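Local structure of [4Fe-4S]-dependent U34-ARNt thiolase (Methanococcus maripaludis, 6SCY) at residues A[4-9]-A[22-28]; A[83-87]-A[152-157]. The protein probably acts as an iron-sulfur-dependent, ATP-binding thiolase that modifies uridine 34 of tRNA, with zinc ions and a [4Fe-4S] cluster bound. All coordinates share one frame; numbering follows the deposited sequence.

Contact 1 (A[4-9]-A[22-28]). With ZN (zinc ion), chain C; SO4 (sulfate ion), chain Y; SO4 (sulfate ion), chain U; SO4 (sulfate ion), chain K.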
# COMPACT_ATOMS: atom_id res chain seq x y z
N MET A 4 -29.45 5.17 -20.52
CA MET A 4 -28.45 4.08 -20.44
C MET A 4 -27.82 3.78 -21.81
O MET A 4 -27.12 2.78 -21.95
CB MET A 4 -29.04 2.82 -19.79
CG MET A 4 -28.00 1.90 -19.21
SD MET A 4 -28.53 1.20 -17.64
CE MET A 4 -27.90 2.45 -16.52
N LYS A 5 -28.02 4.68 -22.78
CA LYS A 5 -27.46 4.53 -24.11
C LYS A 5 -25.93 4.42 -24.11
O LYS A 5 -25.27 5.01 -23.25
CB LYS A 5 -27.96 5.63 -25.06
CG LYS A 5 -27.65 7.07 -24.65
CD LYS A 5 -28.11 8.07 -25.72
CE LYS A 5 -29.62 8.26 -25.78
NZ LYS A 5 -30.02 9.16 -26.89
N CYS A 6 -25.38 3.64 -25.05
CA CYS A 6 -23.95 3.38 -25.23
C CYS A 6 -23.14 4.67 -25.40
O CYS A 6 -23.57 5.56 -26.14
CB CYS A 6 -23.74 2.43 -26.41
SG CYS A 6 -22.03 1.88 -26.62
N ARG A 7 -21.99 4.78 -24.71
CA ARG A 7 -21.10 5.95 -24.76
C ARG A 7 -20.50 6.19 -26.16
O ARG A 7 -20.27 7.35 -26.52
CB ARG A 7 -20.00 5.85 -23.68
CG ARG A 7 -19.17 7.12 -23.53
CD ARG A 7 -17.66 6.90 -23.70
NE ARG A 7 -17.11 7.66 -24.83
CZ ARG A 7 -15.89 8.18 -24.87
NH1 ARG A 7 -15.06 8.04 -23.84
NH2 ARG A 7 -15.48 8.84 -25.95
N LYS A 8 -20.29 5.12 -26.95
CA LYS A 8 -19.68 5.20 -28.29
C LYS A 8 -20.65 5.27 -29.47
O LYS A 8 -20.28 5.82 -30.51
CB LYS A 8 -18.68 4.05 -28.50
CG LYS A 8 -17.37 4.21 -27.72
CD LYS A 8 -16.36 5.14 -28.42
CE LYS A 8 -14.96 4.92 -27.93
NZ LYS A 8 -13.98 5.77 -28.66
N CYS A 9 -21.88 4.71 -29.34
CA CYS A 9 -22.85 4.71 -30.45
C CYS A 9 -24.30 5.08 -30.05
O CYS A 9 -25.16 5.11 -30.92
CB CYS A 9 -22.80 3.37 -31.18
SG CYS A 9 -23.44 1.97 -30.23
N ASN A 22 -19.67 4.78 -17.50
CA ASN A 22 -20.04 4.63 -18.90
C ASN A 22 -20.80 3.35 -19.16
O ASN A 22 -20.78 2.41 -18.37
CB ASN A 22 -18.82 4.78 -19.81
CG ASN A 22 -18.49 6.21 -20.16
OD1 ASN A 22 -19.37 7.08 -20.28
ND2 ASN A 22 -17.21 6.49 -20.36
N ASN A 23 -21.50 3.35 -20.29
CA ASN A 23 -22.31 2.23 -20.74
C ASN A 23 -21.85 1.76 -22.12
O ASN A 23 -21.56 2.59 -22.98
CB ASN A 23 -23.78 2.65 -20.75
CG ASN A 23 -24.34 3.06 -19.40
OD1 ASN A 23 -24.10 2.43 -18.37
ND2 ASN A 23 -25.11 4.13 -19.39
N TYR A 24 -21.73 0.43 -22.31
CA TYR A 24 -21.29 -0.18 -23.57
C TYR A 24 -22.13 -1.38 -23.96
O TYR A 24 -22.39 -2.26 -23.14
CB TYR A 24 -19.82 -0.62 -23.50
CG TYR A 24 -18.83 0.49 -23.20
CD1 TYR A 24 -18.48 1.42 -24.17
CD2 TYR A 24 -18.19 0.56 -21.96
CE1 TYR A 24 -17.55 2.42 -23.90
CE2 TYR A 24 -17.27 1.57 -21.69
CZ TYR A 24 -16.95 2.49 -22.66
OH TYR A 24 -16.03 3.49 -22.40
N CYS A 25 -22.53 -1.44 -25.24
CA CYS A 25 -23.27 -2.57 -25.81
C CYS A 25 -22.24 -3.69 -26.07
O CYS A 25 -21.06 -3.48 -25.79
CB CYS A 25 -23.98 -2.15 -27.09
SG CYS A 25 -22.87 -1.57 -28.40
N LYS A 26 -22.66 -4.86 -26.59
CA LYS A 26 -21.75 -5.98 -26.87
C LYS A 26 -20.56 -5.55 -27.75
O LYS A 26 -19.42 -5.66 -27.31
CB LYS A 26 -22.51 -7.17 -27.49
CG LYS A 26 -21.69 -8.45 -27.62
CD LYS A 26 -22.43 -9.54 -28.37
CE LYS A 26 -21.58 -10.76 -28.60
NZ LYS A 26 -22.33 -11.82 -29.32
N GLU A 27 -20.85 -5.01 -28.95
CA GLU A 27 -19.88 -4.58 -29.96
C GLU A 27 -18.91 -3.52 -29.50
O GLU A 27 -17.74 -3.61 -29.85
CB GLU A 27 -20.58 -4.12 -31.24
CG GLU A 27 -21.48 -5.17 -31.87
CD GLU A 27 -22.97 -4.87 -31.74
OE1 GLU A 27 -23.46 -4.70 -30.60
OE2 GLU A 27 -23.65 -4.82 -32.80
N CYS A 28 -19.39 -2.50 -28.75
CA CYS A 28 -18.55 -1.40 -28.24
C CYS A 28 -17.71 -1.82 -27.06
O CYS A 28 -16.66 -1.22 -26.83
CB CYS A 28 -19.39 -0.17 -27.93
SG CYS A 28 -20.07 0.66 -29.39
ZN ZN C . -22.09 1.12 -28.70
S SO4 Y . -14.14 5.94 -32.02
O1 SO4 Y . -14.40 4.57 -31.59
O2 SO4 Y . -13.79 5.96 -33.44
O3 SO4 Y . -15.33 6.75 -31.80
O4 SO4 Y . -13.03 6.49 -31.24
S SO4 U . -22.35 -14.63 -31.11
O1 SO4 U . -23.13 -15.61 -31.87
O2 SO4 U . -22.52 -13.30 -31.71
O3 SO4 U . -22.80 -14.61 -29.72
O4 SO4 U . -20.93 -15.01 -31.16
S SO4 K . -30.62 11.82 -29.36
O1 SO4 K . -29.84 11.58 -30.57
O2 SO4 K . -31.41 10.63 -29.05
O3 SO4 K . -31.52 12.96 -29.59
O4 SO4 K . -29.72 12.13 -28.25

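Contact 2 (A[83-87]-A[152-157])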
# COMPACT_ATOMS: atom_id res chain seq x y z
N ALA A 83 0.91 -22.19 -27.11
CA ALA A 83 0.28 -22.29 -25.79
C ALA A 83 0.95 -23.37 -24.97
O ALA A 83 1.17 -24.47 -25.48
CB ALA A 83 -1.20 -22.58 -25.93
N ILE A 84 1.28 -23.07 -23.72
CA ILE A 84 1.92 -24.03 -22.82
C ILE A 84 1.04 -24.31 -21.62
O ILE A 84 0.70 -23.40 -20.86
CB ILE A 84 3.36 -23.63 -22.36
CG1 ILE A 84 4.21 -23.02 -23.49
CG2 ILE A 84 4.06 -24.83 -21.70
CD1 ILE A 84 5.08 -21.86 -23.02
N MET A 85 0.70 -25.60 -21.43
CA MET A 85 -0.10 -26.08 -20.30
C MET A 85 0.83 -26.86 -19.37
O MET A 85 1.52 -27.77 -19.83
CB MET A 85 -1.26 -26.97 -20.77
CG MET A 85 -2.31 -26.24 -21.56
SD MET A 85 -1.90 -26.21 -23.31
CE MET A 85 -3.50 -26.08 -24.00
N VAL A 86 0.88 -26.49 -18.08
CA VAL A 86 1.76 -27.15 -17.12
C VAL A 86 0.97 -27.99 -16.12
O VAL A 86 0.36 -27.44 -15.21
CB VAL A 86 2.75 -26.17 -16.42
CG1 VAL A 86 3.83 -26.92 -15.66
CG2 VAL A 86 3.39 -25.21 -17.42
N ASN A 87 0.96 -29.32 -16.28
CA ASN A 87 0.28 -30.20 -15.33
C ASN A 87 1.18 -30.36 -14.12
O ASN A 87 2.22 -31.03 -14.20
CB ASN A 87 -0.09 -31.56 -15.93
CG ASN A 87 -0.54 -32.60 -14.92
OD1 ASN A 87 -1.28 -32.32 -13.97
ND2 ASN A 87 -0.10 -33.83 -15.12
N ILE A 152 9.59 -23.33 -15.17
CA ILE A 152 9.24 -24.32 -16.20
C ILE A 152 8.82 -23.55 -17.46
O ILE A 152 9.34 -23.83 -18.54
CB ILE A 152 8.13 -25.31 -15.74
CG1 ILE A 152 8.52 -26.12 -14.46
CG2 ILE A 152 7.67 -26.25 -16.85
CD1 ILE A 152 9.98 -26.62 -14.29
N LEU A 153 7.90 -22.55 -17.29
CA LEU A 153 7.40 -21.69 -18.37
C LEU A 153 8.51 -20.90 -19.05
O LEU A 153 8.42 -20.66 -20.25
CB LEU A 153 6.30 -20.74 -17.90
CG LEU A 153 4.87 -21.27 -17.87
CD1 LEU A 153 3.89 -20.14 -17.62
CD2 LEU A 153 4.49 -21.95 -19.18
N ASN A 154 9.54 -20.50 -18.28
CA ASN A 154 10.68 -19.76 -18.80
C ASN A 154 11.56 -20.69 -19.62
O ASN A 154 12.05 -20.29 -20.67
CB ASN A 154 11.47 -19.11 -17.65
CG ASN A 154 12.75 -18.41 -18.06
OD1 ASN A 154 12.76 -17.38 -18.75
ND2 ASN A 154 13.87 -18.96 -17.62
N ARG A 155 11.73 -21.94 -19.16
CA ARG A 155 12.56 -22.92 -19.84
C ARG A 155 11.87 -23.54 -21.06
O ARG A 155 12.58 -24.02 -21.95
CB ARG A 155 13.08 -23.99 -18.87
CG ARG A 155 14.54 -23.76 -18.48
CD ARG A 155 15.08 -24.84 -17.55
NE ARG A 155 16.53 -24.77 -17.38
CZ ARG A 155 17.42 -25.39 -18.15
NH1 ARG A 155 17.01 -26.14 -19.17
NH2 ARG A 155 18.72 -25.27 -17.91
N VAL A 156 10.52 -23.51 -21.13
CA VAL A 156 9.80 -24.00 -22.32
C VAL A 156 9.80 -22.92 -23.40
O VAL A 156 9.88 -23.25 -24.58
CB VAL A 156 8.40 -24.60 -22.04
CG1 VAL A 156 8.51 -25.94 -21.36
CG2 VAL A 156 7.52 -23.67 -21.23
N SER A 157 9.75 -21.63 -22.99
CA SER A 157 9.77 -20.46 -23.87
C SER A 157 11.16 -20.29 -24.50
O SER A 157 11.24 -19.93 -25.68
CB SER A 157 9.35 -19.20 -23.12
OG SER A 157 8.05 -19.37 -22.57

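Contact 1 (A[4-9]-A[22-28])
Cys6 and Cys9 from residues 4-9 meet Cys25 and Cys28 from residues 22-28 around one zinc ion. The SG atoms of Cys6, Cys9 and Cys28 each lie 2.2 Å from the zinc ion, whereas Cys25 SG, the fourth sulfur of the site, stands farther off at 2.8 Å. Cys6 directs its sulfur inward by setting SG anti to the backbone N (chi1 -173°), and this sulfur also receives weak N-H bonds from Lys8 N and, across the contact, from Cys25 N. Cys25 is the N-cap of helix 26-41, its SG accepting a weak capping bond from Cys28 N.

Outside this shell, the backbones are joined by Arg7 N donating to Asn23 O over 2.8 Å, nearly straight at 169°, which holds the turn carrying Cys6 and Cys9 against strand 22-24. Arg7 then lays its aliphatic stem across the Asn22 amide: CG is 3.3 Å from Asn22 OD1 and CD is 3.4 Å from Asn22 ND2, the guanidinium and amide planes being 58° apart. With Asn22 cut back to an alanine, the Arg7 stem is likely to lose the flat amide it lies over and be freer to swing. Tyr24, backed by Phe29, brings its ring edge to Lys8 CG.

A CxxC turn, a hairpin of strands 15-17 and 22-24, and a second CxxC pair at a helix start are consistent with a treble-clef-like zinc finger. With three sulfurs at bonding distance and a fourth lying longer, the site is probably structural, the N-H donors and helix start likely easing the negative charge of the thiolates.

Contact 2 (A[83-87]-A[152-157])
This is a buried, largely apolar strand-on-helix contact in the PP-loop domain, a HUP-type alpha/beta fold with a parallel five-stranded sheet. Residues 83-87 belong to strand 80-87, which is flanked by strands 51-55 and 111-116, and residues 152-157 belong to helix 141-159. That helix lies in the crossover from strand 111-116 to strand 164-167, so it passes over the sheet before the chain re-enters it. The two short axes approach to 9.9 Å and run at 141° to each other, closer to antiparallel than to parallel.

Ile84 and Val86 supply the strand side of the interface, while the intervening Met85 turns to the other face of the sheet and meets helix 95-108. Leu153 CD2 fits between the two strand residues, 3.8 Å from Ile84 CB and 3.9 Å from Val86 CG2. The side chains of Ile84 and Leu153 run alongside each other, pointing opposite ways, but Ile84 and Val156 meet tip to tip, Ile84 CD1 lying 3.5 Å from Val156 CG2. Val86 has CG1 anti to its own nitrogen (chi1 -168°), which divides its methyls between two helix residues: CG2 serves Leu153, and CG1 reaches Ile152 CG2 at 4.1 Å. Leu153 continues onto Leu165 and Ile167, carrying the packing over to strand 164-167.

The interface borders the predicted nucleotide site, since Val86 is a predicted ATP-binding residue and the side chain of Leu153 comes within about 4 Å of Gly55, nearest atoms, another of them. At the far end, the Ser157 hydroxyl is satisfied within its own helix: OG donates to Leu153 O at 2.7 Å, and this carbonyl also accepts the backbone bond from Ser157 N.

Overall arrangement
Contacts 1 and 2 follow each other along the chain and lie on opposite sides of its centre, contact 1 in the N-terminal zinc-binding part and contact 2 in the PP-loop domain. Their centres are 38 Å apart and their nearest atoms about 24 Å apart, so neither packs on the other. Contact 1 is peripheral, its centre about 28 Å from that of the chain; the centre of contact 2 is about 13 Å from it. Of the two, contact 2 lies nearer the iron-sulfur cluster, the likely reaction centre: the side chain of Val86 is about 8 Å from that of Cys145 and about 9 Å from the cluster, and helix 141-159 itself carries the cluster ligands Cys142 and Cys145.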